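Local coordinates for cystathionine beta-lyase family protein, YNBB B.subtilis ortholog (Clostridium acetobutylicum, PDB 3HVY) that is a putative pyridoxal-phosphate-dependent cystathionine beta-lyase of the methionine gamma-lyase family, possibly involved in aluminium resistance, at residues 217-229 with 326-338. Residues are numbered along the deposited sequence; the frame is centred on the assembly and turned at random.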
loop_
_atom_site.group_PDB
_atom_site.type_symbol
_atom_site.label_atom_id
_atom_site.label_comp_id
_atom_site.label_asym_id
_atom_site.label_seq_id
_atom_site.Cartn_x
_atom_site.Cartn_y
_atom_site.Cartn_z
ATOM N N VAL D 217 -1.406 32.222 8.817
ATOM C CA VAL D 217 -0.048 31.858 9.357
ATOM C C VAL D 217 0.494 30.536 8.762
ATOM O O VAL D 217 -0.138 29.497 8.862
ATOM C CB VAL D 217 -0.070 31.745 10.886
ATOM C CG1 VAL D 217 1.341 31.535 11.516
ATOM C CG2 VAL D 217 -0.737 32.997 11.478
ATOM N N ASP D 218 1.646 30.620 8.111
ATOM C CA ASP D 218 2.430 29.462 7.683
ATOM C C ASP D 218 2.944 28.845 8.971
ATOM O O ASP D 218 3.789 29.446 9.646
ATOM C CB ASP D 218 3.569 29.959 6.808
ATOM C CG ASP D 218 4.580 28.877 6.461
ATOM O OD1 ASP D 218 4.449 27.750 6.997
ATOM O OD2 ASP D 218 5.538 29.186 5.675
ATOM N N ASN D 219 2.393 27.686 9.352
ATOM C CA ASN D 219 2.684 27.089 10.673
ATOM C C ASN D 219 3.774 26.017 10.616
ATOM O O ASN D 219 3.963 25.292 11.572
ATOM C CB ASN D 219 1.413 26.451 11.229
ATOM C CG ASN D 219 1.418 26.387 12.714
ATOM O OD1 ASN D 219 1.966 27.284 13.366
ATOM N ND2 ASN D 219 0.814 25.307 13.294
ATOM N N CYS D 220 4.419 25.867 9.463
ATOM C CA CYS D 220 5.454 24.861 9.330
ATOM C C CYS D 220 6.518 24.892 10.441
ATOM O O CYS D 220 7.062 25.929 10.733
ATOM C CB CYS D 220 6.149 24.998 7.973
ATOM S SG CYS D 220 5.174 24.365 6.566
ATOM N N TYR D 221 6.794 23.717 10.984
ATOM C CA TYR D 221 7.793 23.440 12.015
ATOM C C TYR D 221 7.364 23.819 13.409
ATOM O O TYR D 221 8.089 23.587 14.383
ATOM C CB TYR D 221 9.088 24.152 11.752
ATOM C CG TYR D 221 9.867 23.665 10.536
ATOM C CD1 TYR D 221 10.416 22.412 10.534
ATOM C CD2 TYR D 221 10.110 24.483 9.441
ATOM C CE1 TYR D 221 11.186 21.963 9.508
ATOM C CE2 TYR D 221 10.899 24.008 8.358
ATOM C CZ TYR D 221 11.430 22.753 8.435
ATOM O OH TYR D 221 12.207 22.213 7.431
ATOM N N GLY D 222 6.193 24.399 13.537
ATOM C CA GLY D 222 5.791 24.874 14.854
ATOM C C GLY D 222 4.782 23.991 15.581
ATOM O O GLY D 222 4.475 24.232 16.742
ATOM N N GLU D 223 4.236 22.988 14.926
ATOM C CA GLU D 223 3.131 22.246 15.523
ATOM C C GLU D 223 3.603 21.558 16.741
ATOM O O GLU D 223 4.638 20.942 16.702
ATOM C CB GLU D 223 2.564 21.204 14.551
ATOM C CG GLU D 223 2.064 21.791 13.188
ATOM C CD GLU D 223 3.137 21.909 12.107
ATOM O OE1 GLU D 223 4.331 21.630 12.370
ATOM O OE2 GLU D 223 2.766 22.286 10.961
ATOM N N PHE D 224 2.830 21.662 17.818
ATOM C CA PHE D 224 3.129 21.072 19.140
ATOM C C PHE D 224 4.411 21.500 19.851
ATOM O O PHE D 224 4.765 20.890 20.885
ATOM C CB PHE D 224 3.117 19.556 19.042
ATOM C CG PHE D 224 1.830 19.006 18.509
ATOM C CD1 PHE D 224 0.623 19.392 19.047
ATOM C CD2 PHE D 224 1.824 18.118 17.438
ATOM C CE1 PHE D 224 -0.581 18.892 18.557
ATOM C CE2 PHE D 224 0.608 17.649 16.908
ATOM C CZ PHE D 224 -0.575 18.020 17.488
ATOM N N VAL D 225 5.072 22.555 19.371
ATOM C CA VAL D 225 6.220 23.071 20.064
ATOM C C VAL D 225 5.795 23.914 21.297
ATOM O O VAL D 225 6.505 23.965 22.304
ATOM C CB VAL D 225 7.159 23.838 19.132
ATOM C CG1 VAL D 225 8.338 24.467 19.986
ATOM C CG2 VAL D 225 7.671 22.888 18.016
ATOM N N GLU D 226 4.651 24.569 21.206
ATOM C CA GLU D 226 4.065 25.275 22.329
ATOM C C GLU D 226 2.731 24.604 22.647
ATOM O O GLU D 226 2.246 23.736 21.904
ATOM C CB GLU D 226 3.853 26.764 22.006
ATOM C CG GLU D 226 5.149 27.548 21.709
ATOM C CD GLU D 226 4.963 29.060 21.732
ATOM O OE1 GLU D 226 4.351 29.545 22.680
ATOM O OE2 GLU D 226 5.475 29.779 20.841
ATOM N N GLU D 227 2.104 25.053 23.724
ATOM C CA GLU D 227 0.810 24.492 24.143
ATOM C C GLU D 227 -0.351 25.059 23.341
ATOM O O GLU D 227 -1.467 24.541 23.409
ATOM C CB GLU D 227 0.628 24.664 25.670
ATOM C CG GLU D 227 0.360 26.024 26.207
ATOM C CD GLU D 227 1.460 27.093 25.954
ATOM O OE1 GLU D 227 2.691 26.800 25.690
ATOM O OE2 GLU D 227 1.043 28.271 26.033
ATOM N N LYS D 228 -0.087 26.133 22.588
ATOM C CA LYS D 228 -1.082 26.755 21.715
ATOM C C LYS D 228 -0.540 26.795 20.310
ATOM O O LYS D 228 0.657 26.691 20.090
ATOM C CB LYS D 228 -1.380 28.198 22.124
ATOM C CG LYS D 228 -2.084 28.372 23.445
ATOM C CD LYS D 228 -2.448 29.866 23.733
ATOM N N GLU D 229 -1.454 26.958 19.369
ATOM C CA GLU D 229 -1.161 27.128 17.959
ATOM C C GLU D 229 -1.701 28.519 17.554
ATOM O O GLU D 229 -2.376 29.177 18.324
ATOM C CB GLU D 229 -1.850 26.004 17.165
ATOM C CG GLU D 229 -1.337 24.602 17.495
ATOM C CD GLU D 229 0.129 24.413 17.186
ATOM O OE1 GLU D 229 0.596 25.079 16.246
ATOM O OE2 GLU D 229 0.823 23.593 17.886
ATOM N N TYR D 326 20.022 28.259 24.022
ATOM C CA TYR D 326 19.483 27.082 24.664
ATOM C C TYR D 326 18.329 27.334 25.593
ATOM O O TYR D 326 17.451 26.505 25.721
ATOM C CB TYR D 326 20.604 26.353 25.412
ATOM C CG TYR D 326 21.032 26.909 26.728
ATOM C CD1 TYR D 326 21.727 28.113 26.802
ATOM C CD2 TYR D 326 20.812 26.207 27.910
ATOM C CE1 TYR D 326 22.169 28.610 27.977
ATOM C CE2 TYR D 326 21.290 26.698 29.125
ATOM C CZ TYR D 326 21.962 27.893 29.148
ATOM O OH TYR D 326 22.450 28.419 30.300
ATOM N N ASN D 327 18.329 28.498 26.224
ATOM C CA ASN D 327 17.293 28.850 27.148
ATOM C C ASN D 327 16.296 29.827 26.614
ATOM O O ASN D 327 15.517 30.316 27.391
ATOM C CB ASN D 327 17.852 29.280 28.497
ATOM C CG ASN D 327 18.571 30.601 28.432
ATOM O OD1 ASN D 327 18.891 31.092 27.358
ATOM N ND2 ASN D 327 18.841 31.175 29.578
ATOM N N ASP D 328 16.335 30.127 25.305
ATOM C CA ASP D 328 15.235 30.812 24.631
ATOM C C ASP D 328 14.170 29.783 24.373
ATOM O O ASP D 328 14.418 28.797 23.678
ATOM C CB ASP D 328 15.650 31.353 23.255
ATOM C CG ASP D 328 16.570 32.544 23.350
ATOM O OD1 ASP D 328 16.417 33.345 24.294
ATOM O OD2 ASP D 328 17.414 32.706 22.459
ATOM N N LYS D 329 12.994 29.983 24.935
ATOM C CA LYS D 329 11.907 29.017 24.772
ATOM C C LYS D 329 11.441 29.007 23.292
ATOM O O LYS D 329 11.257 30.028 22.653
ATOM C CB LYS D 329 10.748 29.268 25.752
ATOM C CG LYS D 329 11.165 29.171 27.286
ATOM C CD LYS D 329 11.793 27.808 27.681
ATOM C CE LYS D 329 11.944 27.613 29.205
ATOM N NZ LYS D 329 13.088 28.325 29.813
ATOM N N ARG D 330 11.342 27.799 22.758
ATOM C CA ARG D 330 11.128 27.580 21.351
ATOM C C ARG D 330 9.689 27.658 20.859
ATOM O O ARG D 330 8.715 27.459 21.606
ATOM C CB ARG D 330 11.720 26.211 20.988
ATOM C CG ARG D 330 13.172 25.994 21.441
ATOM C CD ARG D 330 14.023 27.104 21.005
ATOM N NE ARG D 330 15.422 27.116 21.497
ATOM C CZ ARG D 330 16.439 26.581 20.825
ATOM N NH1 ARG D 330 16.227 25.915 19.717
ATOM N NH2 ARG D 330 17.675 26.693 21.272
ATOM N N THR D 331 9.594 27.989 19.580
ATOM C CA THR D 331 8.337 27.972 18.891
ATOM C C THR D 331 8.339 27.045 17.702
ATOM O O THR D 331 7.246 26.680 17.192
ATOM C CB THR D 331 7.930 29.397 18.465
ATOM O OG1 THR D 331 6.535 29.404 18.208
ATOM C CG2 THR D 331 8.675 29.870 17.220
ATOM N N ASP D 332 9.547 26.695 17.206
ATOM C CA ASP D 332 9.703 25.700 16.168
ATOM C C ASP D 332 10.892 24.774 16.496
ATOM O O ASP D 332 11.488 24.894 17.555
ATOM C CB ASP D 332 9.797 26.340 14.790
ATOM C CG ASP D 332 11.045 27.136 14.610
ATOM O OD1 ASP D 332 12.015 26.818 15.307
ATOM O OD2 ASP D 332 11.078 28.057 13.774
ATOM N N ILE D 333 11.171 23.831 15.612
ATOM C CA ILE D 333 12.225 22.822 15.830
ATOM C C ILE D 333 13.593 23.180 15.226
ATOM O O ILE D 333 14.520 22.376 15.251
ATOM C CB ILE D 333 11.821 21.403 15.322
ATOM C CG1 ILE D 333 11.527 21.392 13.829
ATOM C CG2 ILE D 333 10.602 20.826 16.104
ATOM C CD1 ILE D 333 11.505 19.988 13.199
ATOM N N ILE D 334 13.732 24.389 14.733
ATOM C CA ILE D 334 14.943 24.769 14.024
ATOM C C ILE D 334 16.019 25.342 14.955
ATOM O O ILE D 334 15.693 26.071 15.889
ATOM C CB ILE D 334 14.666 25.856 12.986
ATOM C CG1 ILE D 334 13.511 25.456 12.052
ATOM C CG2 ILE D 334 15.954 26.195 12.189
ATOM C CD1 ILE D 334 13.707 24.132 11.419
ATOM N N GLN D 335 17.299 25.014 14.661
ATOM C CA GLN D 335 18.430 25.537 15.383
ATOM C C GLN D 335 19.421 26.028 14.364
ATOM O O GLN D 335 19.796 25.271 13.475
ATOM C CB GLN D 335 19.150 24.466 16.195
ATOM C CG GLN D 335 20.276 25.011 17.082
ATOM C CD GLN D 335 19.789 26.105 18.027
ATOM O OE1 GLN D 335 18.825 25.899 18.744
ATOM N NE2 GLN D 335 20.477 27.260 18.048
ATOM N N ALA D 336 19.881 27.261 14.539
ATOM C CA ALA D 336 20.908 27.889 13.681
ATOM C C ALA D 336 22.241 27.981 14.436
ATOM O O ALA D 336 22.261 28.170 15.655
ATOM C CB ALA D 336 20.433 29.299 13.178
ATOM N N ILE D 337 23.343 27.829 13.705
ATOM C CA ILE D 337 24.674 27.851 14.267
ATOM C C ILE D 337 25.535 28.730 13.315
ATOM O O ILE D 337 25.581 28.450 12.122
ATOM C CB ILE D 337 25.299 26.441 14.294
ATOM C CG1 ILE D 337 24.356 25.389 14.946
ATOM C CG2 ILE D 337 26.719 26.483 14.957
ATOM C CD1 ILE D 337 24.819 23.943 14.726
ATOM N N LYS D 338 26.152 29.791 13.825
ATOM C CA LYS D 338 27.024 30.654 13.000
ATOM C C LYS D 338 28.449 30.090 13.026
ATOM O O LYS D 338 29.197 30.302 13.956
ATOM C CB LYS D 338 26.973 32.082 13.502
ATOM C CG LYS D 338 27.673 33.107 12.629
ATOM C CD LYS D 338 27.538 34.532 13.157
ATOM C CE LYS D 338 26.072 35.021 13.137
ATOM N NZ LYS D 338 25.905 36.484 13.422
HETATM O O HOH W 1 7.840 25.768 23.619
#
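Tyr221 lays its ring against the side chains of Ile333 and Ile334. Followed outward, its CB packs 3.8 Å from CB of Asp332. With CG beside the backbone N (chi1 -68°), the ring then runs past both isoleucines: Tyr221 CD1 lies 3.6 Å from Ile333 CG1, the Ile333 side chain crossing the tyrosine at about a right angle, while Ile334 CD1 stands over the middle of one face in a CH-pi contact, 3.7 Å from the centroid of the Tyr221 ring and only 8° off the ring normal. At the far end, OH hydrogen-bonds Ser388 of the same chain. The backbone of Tyr221 joins in: its O accepts a weak hydrogen bond from Ile333 N, 3.3 Å long, supplemented by a CA-H...O contact from Asp332. The carboxylate of Asp332 turns back on its own chain, OD1 taking the Ile334 N-H in an Asx turn and OD2 meeting Ser193 and Ser185.

Farther along, Val225 wedges CG1 against the Arg330 and Thr331 backbone, 3.4 Å from Arg330 O. The side chain of Glu226, extended beyond CG, lies along Arg330 O and ends at Thr331, where Glu226 OE2 accepts the proton of Thr331 OG1 at 2.9 Å through the anti lone pair. One water donates to both Val225 O and Arg330 O and so bridges the two backbones.

In this PLP-dependent fold, the contact joins the loop after strand 214-218 of the seven-stranded sheet to the approach to the antiparallel sheet. Asp218, which holds N1 of the Lys244-linked cofactor, also takes the Cys220 N-H in an Asx turn. The chemistry, apolar contact over the tyrosine ring at one end and a carboxylate-hydroxyl bond with a shared water at the other, implies that this loop next to the cofactor is docked by both side chains and backbone.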